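Local coordinates for GDNF family receptor alpha-3 (Homo sapiens, PDB 2GH0), which binds the neuronal growth factor artemin at the cell surface and thereby brings about autophosphorylation and activation of the RET receptor, at residues L18-D23 and R27-Y32; E34-P39 and T84-C89; L51-K56 and Q63-C68. All coordinates share one frame; numbering follows the deposited sequence.

Contact 1: residues L18-D23 and R27-Y32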
loop_
_atom_site.group_PDB
_atom_site.type_symbol
_atom_site.label_atom_id
_atom_site.label_comp_id
_atom_site.label_asym_id
_atom_site.label_seq_id
_atom_site.Cartn_x
_atom_site.Cartn_y
_atom_site.Cartn_z
ATOM N N LEU C 18 17.805 -6.649 30.911
ATOM C CA LEU C 18 16.671 -6.504 31.852
ATOM C C LEU C 18 15.950 -5.198 31.665
ATOM O O LEU C 18 14.737 -5.095 31.782
ATOM C CB LEU C 18 17.143 -6.544 33.286
ATOM C CG LEU C 18 17.113 -7.716 34.207
ATOM C CD1 LEU C 18 17.459 -7.151 35.626
ATOM C CD2 LEU C 18 15.745 -8.463 34.178
ATOM N N CYS C 19 16.694 -4.142 31.380
ATOM C CA CYS C 19 16.088 -2.837 31.064
ATOM C C CYS C 19 15.273 -2.926 29.761
ATOM O O CYS C 19 14.123 -2.435 29.669
ATOM C CB CYS C 19 17.236 -1.775 30.942
ATOM S SG CYS C 19 16.707 -0.038 30.489
ATOM N N THR C 20 15.864 -3.539 28.732
ATOM C CA THR C 20 15.197 -3.673 27.426
ATOM C C THR C 20 13.899 -4.446 27.598
ATOM O O THR C 20 12.885 -4.211 26.877
ATOM C CB THR C 20 16.135 -4.412 26.444
ATOM O OG1 THR C 20 17.351 -3.643 26.269
ATOM C CG2 THR C 20 15.462 -4.670 25.123
ATOM N N LEU C 21 13.906 -5.394 28.536
ATOM C CA LEU C 21 12.704 -6.200 28.818
ATOM C C LEU C 21 11.559 -5.416 29.510
ATOM O O LEU C 21 10.417 -5.868 29.557
ATOM C CB LEU C 21 13.087 -7.425 29.659
ATOM C CG LEU C 21 13.790 -8.546 28.890
ATOM C CD1 LEU C 21 14.232 -9.546 29.958
ATOM C CD2 LEU C 21 12.877 -9.210 27.925
ATOM N N ASN C 22 11.870 -4.243 30.040
ATOM C CA ASN C 22 10.876 -3.442 30.762
ATOM C C ASN C 22 10.519 -2.316 29.821
ATOM O O ASN C 22 11.409 -1.598 29.402
ATOM C CB ASN C 22 11.477 -2.883 32.086
ATOM C CG ASN C 22 10.520 -1.941 32.807
ATOM O OD1 ASN C 22 10.612 -0.725 32.630
ATOM N ND2 ASN C 22 9.519 -2.506 33.557
ATOM N N ASP C 23 9.247 -2.196 29.476
ATOM C CA ASP C 23 8.779 -1.263 28.449
ATOM C C ASP C 23 9.296 0.128 28.708
ATOM O O ASP C 23 9.857 0.727 27.799
ATOM C CB ASP C 23 7.248 -1.218 28.348
ATOM C CG ASP C 23 6.635 -2.564 28.051
ATOM O OD1 ASP C 23 7.407 -3.524 27.833
ATOM O OD2 ASP C 23 5.384 -2.677 28.060
ATOM N N ARG C 27 12.400 2.269 26.638
ATOM C CA ARG C 27 12.154 3.477 25.826
ATOM C C ARG C 27 13.140 4.573 26.256
ATOM O O ARG C 27 13.649 5.317 25.409
ATOM C CB ARG C 27 10.721 3.947 25.921
ATOM C CG ARG C 27 9.737 3.019 25.109
ATOM C CD ARG C 27 8.818 3.752 24.187
ATOM N NE ARG C 27 7.730 2.860 23.757
ATOM C CZ ARG C 27 6.759 3.206 22.932
ATOM N NH1 ARG C 27 6.718 4.437 22.430
ATOM N NH2 ARG C 27 5.828 2.319 22.608
ATOM N N LEU C 28 13.376 4.666 27.568
ATOM C CA LEU C 28 14.271 5.739 28.122
ATOM C C LEU C 28 15.745 5.493 27.757
ATOM O O LEU C 28 16.517 6.446 27.530
ATOM C CB LEU C 28 14.111 5.838 29.638
ATOM C CG LEU C 28 12.704 6.301 30.053
ATOM C CD1 LEU C 28 12.625 5.993 31.553
ATOM C CD2 LEU C 28 12.531 7.777 29.857
ATOM N N ARG C 29 16.145 4.228 27.764
ATOM C CA ARG C 29 17.537 3.854 27.405
ATOM C C ARG C 29 17.726 4.094 25.915
ATOM O O ARG C 29 18.739 4.641 25.496
ATOM C CB ARG C 29 17.797 2.368 27.716
ATOM C CG ARG C 29 19.217 1.923 27.315
ATOM C CD ARG C 29 19.523 0.491 27.873
ATOM N NE ARG C 29 20.745 -0.058 27.279
ATOM C CZ ARG C 29 20.796 -0.759 26.147
ATOM N NH1 ARG C 29 19.704 -1.056 25.454
ATOM N NH2 ARG C 29 21.964 -1.209 25.721
ATOM N N LYS C 30 16.741 3.697 25.111
ATOM C CA LYS C 30 16.797 3.914 23.663
ATOM C C LYS C 30 16.905 5.413 23.341
ATOM O O LYS C 30 17.594 5.803 22.385
ATOM C CB LYS C 30 15.553 3.318 22.959
ATOM C CG LYS C 30 15.768 1.830 22.543
ATOM C CD LYS C 30 14.947 1.442 21.281
ATOM C CE LYS C 30 15.510 0.226 20.483
ATOM N NZ LYS C 30 14.209 -0.596 19.797
ATOM N N ALA C 31 16.146 6.223 24.079
ATOM C CA ALA C 31 16.155 7.664 23.915
ATOM C C ALA C 31 17.541 8.294 24.130
ATOM O O ALA C 31 17.975 9.093 23.299
ATOM C CB ALA C 31 15.126 8.319 24.850
ATOM N N TYR C 32 18.252 7.951 25.220
ATOM C CA TYR C 32 19.569 8.553 25.385
ATOM C C TYR C 32 20.603 7.900 24.484
ATOM O O TYR C 32 21.555 8.555 24.062
ATOM C CB TYR C 32 20.042 8.600 26.863
ATOM C CG TYR C 32 20.736 7.344 27.431
ATOM C CD1 TYR C 32 20.104 6.530 28.370
ATOM C CD2 TYR C 32 22.047 7.003 27.043
ATOM C CE1 TYR C 32 20.760 5.402 28.902
ATOM C CE2 TYR C 32 22.706 5.918 27.555
ATOM C CZ TYR C 32 22.063 5.113 28.493
ATOM O OH TYR C 32 22.718 3.992 29.006
#
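C19 and R29 face each other where helix 11-20 meets helix 23-35, and the sulfur rests on the aliphatic part of the arginine. C19 SG lies 3.8 Å from R29 CB and 3.9 Å from R29 CD, so it is the methylenes, not the charged end, that the sulfur touches. With CG of R29 anti to the backbone N (chi1 178°) and the chain extended as far as NE, the guanidinium is carried past the sulfur toward T20. There the two side chains run obliquely to one another, T20 OG1 lying 3.6 Å from R29 NH1 without a bond; the hydroxyl is hydrogen-bonded to A16 O in its own helix. The one hydrogen bond between the segments, R27 N to D23 O (3.2 Å), is an i to i+4 bond in the first turn of helix 23-35. C19 SG is also joined to C25 SG by a disulfide, closing a covalent loop across the turn between the two helices. Arginine suits its place: its chain packs on sulfur while its NH2 pairs with an acidic side chain of another protein's chain, consistent with packing that limits the freedom of a charge engaged in the interface.

Contact 2: residues E34-P39 and T84-C89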
loop_
_atom_site.group_PDB
_atom_site.type_symbol
_atom_site.label_atom_id
_atom_site.label_comp_id
_atom_site.label_asym_id
_atom_site.label_seq_id
_atom_site.Cartn_x
_atom_site.Cartn_y
_atom_site.Cartn_z
ATOM N N GLU C 34 20.157 6.966 21.500
ATOM C CA GLU C 34 20.010 7.699 20.232
ATOM C C GLU C 34 20.638 9.097 20.293
ATOM O O GLU C 34 21.321 9.511 19.337
ATOM C CB GLU C 34 18.534 7.843 19.836
ATOM C CG GLU C 34 18.317 8.583 18.518
ATOM C CD GLU C 34 16.885 8.519 18.015
ATOM O OE1 GLU C 34 15.968 8.156 18.790
ATOM O OE2 GLU C 34 16.673 8.870 16.827
ATOM N N ALA C 35 20.325 9.825 21.355
ATOM C CA ALA C 35 20.847 11.200 21.588
ATOM C C ALA C 35 22.380 11.271 21.765
ATOM O O ALA C 35 22.994 12.269 21.447
ATOM C CB ALA C 35 20.147 11.836 22.753
ATOM N N CYS C 36 22.978 10.164 22.178
ATOM C CA CYS C 36 24.360 10.120 22.563
ATOM C C CYS C 36 25.252 9.368 21.574
ATOM O O CYS C 36 26.456 9.251 21.809
ATOM C CB CYS C 36 24.478 9.494 23.942
ATOM S SG CYS C 36 23.615 10.349 25.277
ATOM N N SER C 37 24.673 8.875 20.479
ATOM C CA SER C 37 25.401 8.152 19.436
ATOM C C SER C 37 26.156 9.041 18.439
ATOM O O SER C 37 25.712 10.141 18.069
ATOM C CB SER C 37 24.418 7.302 18.577
ATOM O OG SER C 37 23.830 6.297 19.374
ATOM N N GLY C 38 27.276 8.492 17.970
ATOM C CA GLY C 38 27.787 8.785 16.600
ATOM C C GLY C 38 28.904 9.758 16.780
ATOM O O GLY C 38 29.037 10.315 17.883
ATOM N N PRO C 39 29.721 9.979 15.726
ATOM C CA PRO C 39 30.743 10.991 15.908
ATOM C C PRO C 39 30.064 12.355 16.045
ATOM O O PRO C 39 30.662 13.293 16.584
ATOM C CB PRO C 39 31.555 10.917 14.598
ATOM C CG PRO C 39 30.634 10.312 13.600
ATOM C CD PRO C 39 29.755 9.380 14.373
ATOM N N THR C 84 28.552 2.871 29.149
ATOM C CA THR C 84 27.112 2.829 29.282
ATOM C C THR C 84 26.434 4.190 29.194
ATOM O O THR C 84 25.375 4.280 28.553
ATOM C CB THR C 84 26.678 1.980 30.499
ATOM O OG1 THR C 84 27.001 0.623 30.219
ATOM C CG2 THR C 84 25.182 2.103 30.779
ATOM N N ILE C 85 27.016 5.247 29.804
ATOM C CA ILE C 85 26.446 6.595 29.697
ATOM C C ILE C 85 26.963 7.388 28.494
ATOM O O ILE C 85 26.774 8.608 28.416
ATOM C CB ILE C 85 26.625 7.472 31.031
ATOM C CG1 ILE C 85 28.105 7.732 31.452
ATOM C CG2 ILE C 85 25.814 6.883 32.210
ATOM C CD1 ILE C 85 28.242 8.697 32.539
ATOM N N ALA C 86 27.639 6.706 27.567
ATOM C CA ALA C 86 28.200 7.367 26.355
ATOM C C ALA C 86 29.123 8.576 26.721
ATOM O O ALA C 86 28.850 9.706 26.297
ATOM C CB ALA C 86 27.052 7.824 25.419
ATOM N N PRO C 87 30.226 8.341 27.471
ATOM C CA PRO C 87 31.078 9.472 27.962
ATOM C C PRO C 87 31.762 10.264 26.806
ATOM O O PRO C 87 32.003 11.510 26.902
ATOM C CB PRO C 87 32.113 8.775 28.900
ATOM C CG PRO C 87 32.168 7.297 28.394
ATOM C CD PRO C 87 30.741 7.019 27.896
ATOM N N ASN C 88 32.046 9.572 25.698
ATOM C CA ASN C 88 32.641 10.252 24.516
ATOM C C ASN C 88 31.710 11.312 23.944
ATOM O O ASN C 88 32.141 12.191 23.228
ATOM C CB ASN C 88 33.025 9.229 23.442
ATOM C CG ASN C 88 34.215 8.356 23.877
ATOM O OD1 ASN C 88 35.124 8.835 24.553
ATOM N ND2 ASN C 88 34.212 7.089 23.487
ATOM N N CYS C 89 30.419 11.197 24.250
ATOM C CA CYS C 89 29.490 12.232 23.915
ATOM C C CYS C 89 29.184 13.162 25.071
ATOM O O CYS C 89 29.118 14.378 24.858
ATOM C CB CYS C 89 28.162 11.668 23.404
ATOM S SG CYS C 89 26.995 13.036 23.095
#
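This is a small, buried, mainly apolar contact between two turns, joining the end of helix 23-35 to the start of helix 87-90, with a cysteine on each side. C36 points at A86 and C89, and C36 CB comes within 3.4 Å of A86 CB, tighter than usual for two carbons. A methyl side chain suits so close an approach, since it has nothing beyond CB to accommodate. A86 precedes helix 87-90 at the N-cap position, and its backbone O accepts from C89 N, which brings A86 and C89 round to the same neighbour. C89 CB lies 3.4 Å from C36 O and 4.3 Å from C36 CB, while C89 SG passes 4.0 Å from C36 CA. The two sulfurs are not bonded to each other. Each belongs to a different disulfide of the GDNF/GAS1 domain, a cysteine-rich helical domain: C36 pairs with C46, and C89 with C41. The sulfurs leave in different directions, SG of C36 anti to its carbonyl carbon (chi1 -60°) and SG of C89 anti to its backbone N (chi1 177°). C41 and C46 both come soon after C36 in sequence; C46 lies on helix 43-56, and C89 also packs against it. Nearby, A86 packs on an aromatic side chain of another protein's chain, and S37 OG is hydrogen-bonded to a polar side chain of that protein.

Contact 3: residues L51-K56 and Q63-C68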
loop_
_atom_site.group_PDB
_atom_site.type_symbol
_atom_site.label_atom_id
_atom_site.label_comp_id
_atom_site.label_asym_id
_atom_site.label_seq_id
_atom_site.Cartn_x
_atom_site.Cartn_y
_atom_site.Cartn_z
ATOM N N LEU C 51 19.658 12.745 31.887
ATOM C CA LEU C 51 18.974 13.243 33.071
ATOM C C LEU C 51 17.583 12.642 33.174
ATOM O O LEU C 51 17.160 12.191 34.258
ATOM C CB LEU C 51 18.882 14.767 33.038
ATOM C CG LEU C 51 20.178 15.512 33.451
ATOM C CD1 LEU C 51 20.007 16.951 33.042
ATOM C CD2 LEU C 51 20.457 15.404 34.938
ATOM N N THR C 52 16.885 12.614 32.056
ATOM C CA THR C 52 15.517 12.024 32.014
ATOM C C THR C 52 15.567 10.559 32.349
ATOM O O THR C 52 14.704 10.054 33.086
ATOM C CB THR C 52 14.934 12.190 30.640
ATOM O OG1 THR C 52 14.836 13.601 30.405
ATOM C CG2 THR C 52 13.559 11.553 30.537
ATOM N N PHE C 53 16.579 9.867 31.836
ATOM C CA PHE C 53 16.650 8.422 32.065
ATOM C C PHE C 53 16.719 8.140 33.565
ATOM O O PHE C 53 16.017 7.301 34.053
ATOM C CB PHE C 53 17.888 7.758 31.381
ATOM C CG PHE C 53 18.016 6.284 31.728
ATOM C CD1 PHE C 53 17.245 5.359 31.056
ATOM C CD2 PHE C 53 18.855 5.858 32.778
ATOM C CE1 PHE C 53 17.296 3.991 31.361
ATOM C CE2 PHE C 53 18.938 4.495 33.135
ATOM C CZ PHE C 53 18.129 3.554 32.412
ATOM N N PHE C 54 17.633 8.778 34.299
ATOM C CA PHE C 54 17.751 8.472 35.718
ATOM C C PHE C 54 16.559 9.035 36.528
ATOM O O PHE C 54 16.223 8.525 37.594
ATOM C CB PHE C 54 19.128 8.954 36.248
ATOM C CG PHE C 54 20.224 8.155 35.706
ATOM C CD1 PHE C 54 20.974 8.594 34.627
ATOM C CD2 PHE C 54 20.420 6.871 36.213
ATOM C CE1 PHE C 54 21.958 7.769 34.090
ATOM C CE2 PHE C 54 21.383 6.035 35.699
ATOM C CZ PHE C 54 22.138 6.448 34.624
ATOM N N GLU C 55 15.971 10.098 36.041
ATOM C CA GLU C 55 14.791 10.626 36.643
ATOM C C GLU C 55 13.553 9.703 36.543
ATOM O O GLU C 55 12.774 9.604 37.513
ATOM C CB GLU C 55 14.476 11.952 35.992
ATOM C CG GLU C 55 13.358 12.603 36.572
ATOM C CD GLU C 55 13.258 14.038 36.092
ATOM O OE1 GLU C 55 14.048 14.442 35.173
ATOM O OE2 GLU C 55 12.385 14.761 36.651
ATOM N N LYS C 56 13.381 9.072 35.376
ATOM C CA LYS C 56 12.147 8.368 35.043
ATOM C C LYS C 56 12.221 6.839 35.197
ATOM O O LYS C 56 11.215 6.209 35.510
ATOM C CB LYS C 56 11.643 8.771 33.643
ATOM C CG LYS C 56 11.285 10.281 33.521
ATOM C CD LYS C 56 10.267 10.717 34.534
ATOM C CE LYS C 56 10.065 12.271 34.559
ATOM N NZ LYS C 56 8.720 12.544 35.165
ATOM N N GLN C 63 20.043 1.397 38.368
ATOM C CA GLN C 63 21.265 0.943 39.097
ATOM C C GLN C 63 21.791 -0.371 38.589
ATOM O O GLN C 63 22.990 -0.588 38.586
ATOM C CB GLN C 63 20.893 0.833 40.600
ATOM C CG GLN C 63 20.675 2.337 41.081
ATOM C CD GLN C 63 20.239 2.480 42.498
ATOM O OE1 GLN C 63 20.290 1.525 43.261
ATOM N NE2 GLN C 63 19.818 3.691 42.867
ATOM N N GLY C 64 20.916 -1.231 38.095
ATOM C CA GLY C 64 21.359 -2.485 37.465
ATOM C C GLY C 64 22.147 -2.178 36.185
ATOM O O GLY C 64 23.188 -2.816 35.904
ATOM N N LEU C 65 21.631 -1.236 35.426
ATOM C CA LEU C 65 22.217 -0.886 34.134
ATOM C C LEU C 65 23.680 -0.379 34.345
ATOM O O LEU C 65 24.655 -0.739 33.641
ATOM C CB LEU C 65 21.363 0.235 33.512
ATOM C CG LEU C 65 21.894 0.688 32.140
ATOM C CD1 LEU C 65 21.814 -0.447 31.108
ATOM C CD2 LEU C 65 21.248 1.987 31.597
ATOM N N LEU C 66 23.820 0.524 35.290
ATOM C CA LEU C 66 25.126 1.196 35.457
ATOM C C LEU C 66 26.043 0.569 36.476
ATOM O O LEU C 66 27.284 0.478 36.225
ATOM C CB LEU C 66 24.827 2.653 35.805
ATOM C CG LEU C 66 26.070 3.584 35.818
ATOM C CD1 LEU C 66 26.794 3.531 34.527
ATOM C CD2 LEU C 66 25.590 5.055 36.107
ATOM N N LEU C 67 25.495 0.074 37.593
ATOM C CA LEU C 67 26.301 -0.448 38.736
ATOM C C LEU C 67 26.376 -1.920 38.628
ATOM O O LEU C 67 26.107 -2.642 39.560
ATOM C CB LEU C 67 25.771 -0.010 40.110
ATOM C CG LEU C 67 25.554 1.513 40.235
ATOM C CD1 LEU C 67 24.986 1.985 41.589
ATOM C CD2 LEU C 67 26.820 2.301 39.893
ATOM N N CYS C 68 26.830 -2.369 37.462
ATOM C CA CYS C 68 26.783 -3.814 37.153
ATOM C C CYS C 68 28.154 -4.407 37.428
ATOM O O CYS C 68 29.242 -3.717 37.238
ATOM C CB CYS C 68 26.304 -4.047 35.703
ATOM S SG CYS C 68 27.246 -3.098 34.465
#
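F53 meets L65 and F54 meets L66, two phenylalanines of helix 43-56 against two leucines of helix 59-66. In both pairs the far end of the ring reaches a single methyl group. L65 CD2 is 3.6 Å from F53 CZ and 3.7 Å from F53 CE2, approaching the ring obliquely; L66 CD2 lies 4.0 Å from F54 CZ, with those two side chains nearly perpendicular. Long, flat rings suit the first helix because the backbones stay well separated, F54 CA and Q63 CA, the closest pair, being 9.0 Å apart. The rings start differently: CG of F53 is anti to the backbone N (chi1 175°), while CG of F54 is anti to the carbonyl carbon (chi1 -69°). This sets them against each other, with F53 CD2 3.6 Å above the plane of the F54 ring and over its centre, and F54 CD1 at the edge of F53, an arrangement that would restrict the tilt of both rings. Further out, F53 meets Y32 edge-to-face and packs on L28 of helix 23-35, whereas F54 and L66 both touch L143 of helix 135-143. Just past L66, where helix 59-66 ends, L67 centres an inverse gamma turn and C68 is disulfide-bonded to C12 of helix 11-20. The arrangement is the apolar interior of a disulfide-linked helical bundle, here the first of the chain's two GDNF/GAS1 domains.

How the contacts relate
All three contacts lie within the first of the two GDNF/GAS1 domains of this chain. In sequence, contact 1 closes before the other two open, and contact 3 is nested inside the loop closed by contact 2. The centres of contacts 1 and 3 are about 10 Å apart, and each lies about 15 Å from that of contact 2. Helix 23-35 serves both contact 1 and contact 2, and helix 43-56, next in the chain, carries one side of contact 3. Direct touches join them: Y32 OH probably hydrogen-bonds to T84 O, L28 packs on K56, and T84 on L65. Contacts 1 and 2 lie at the surface used by another protein's chain, whereas no other protein chain touches contact 3.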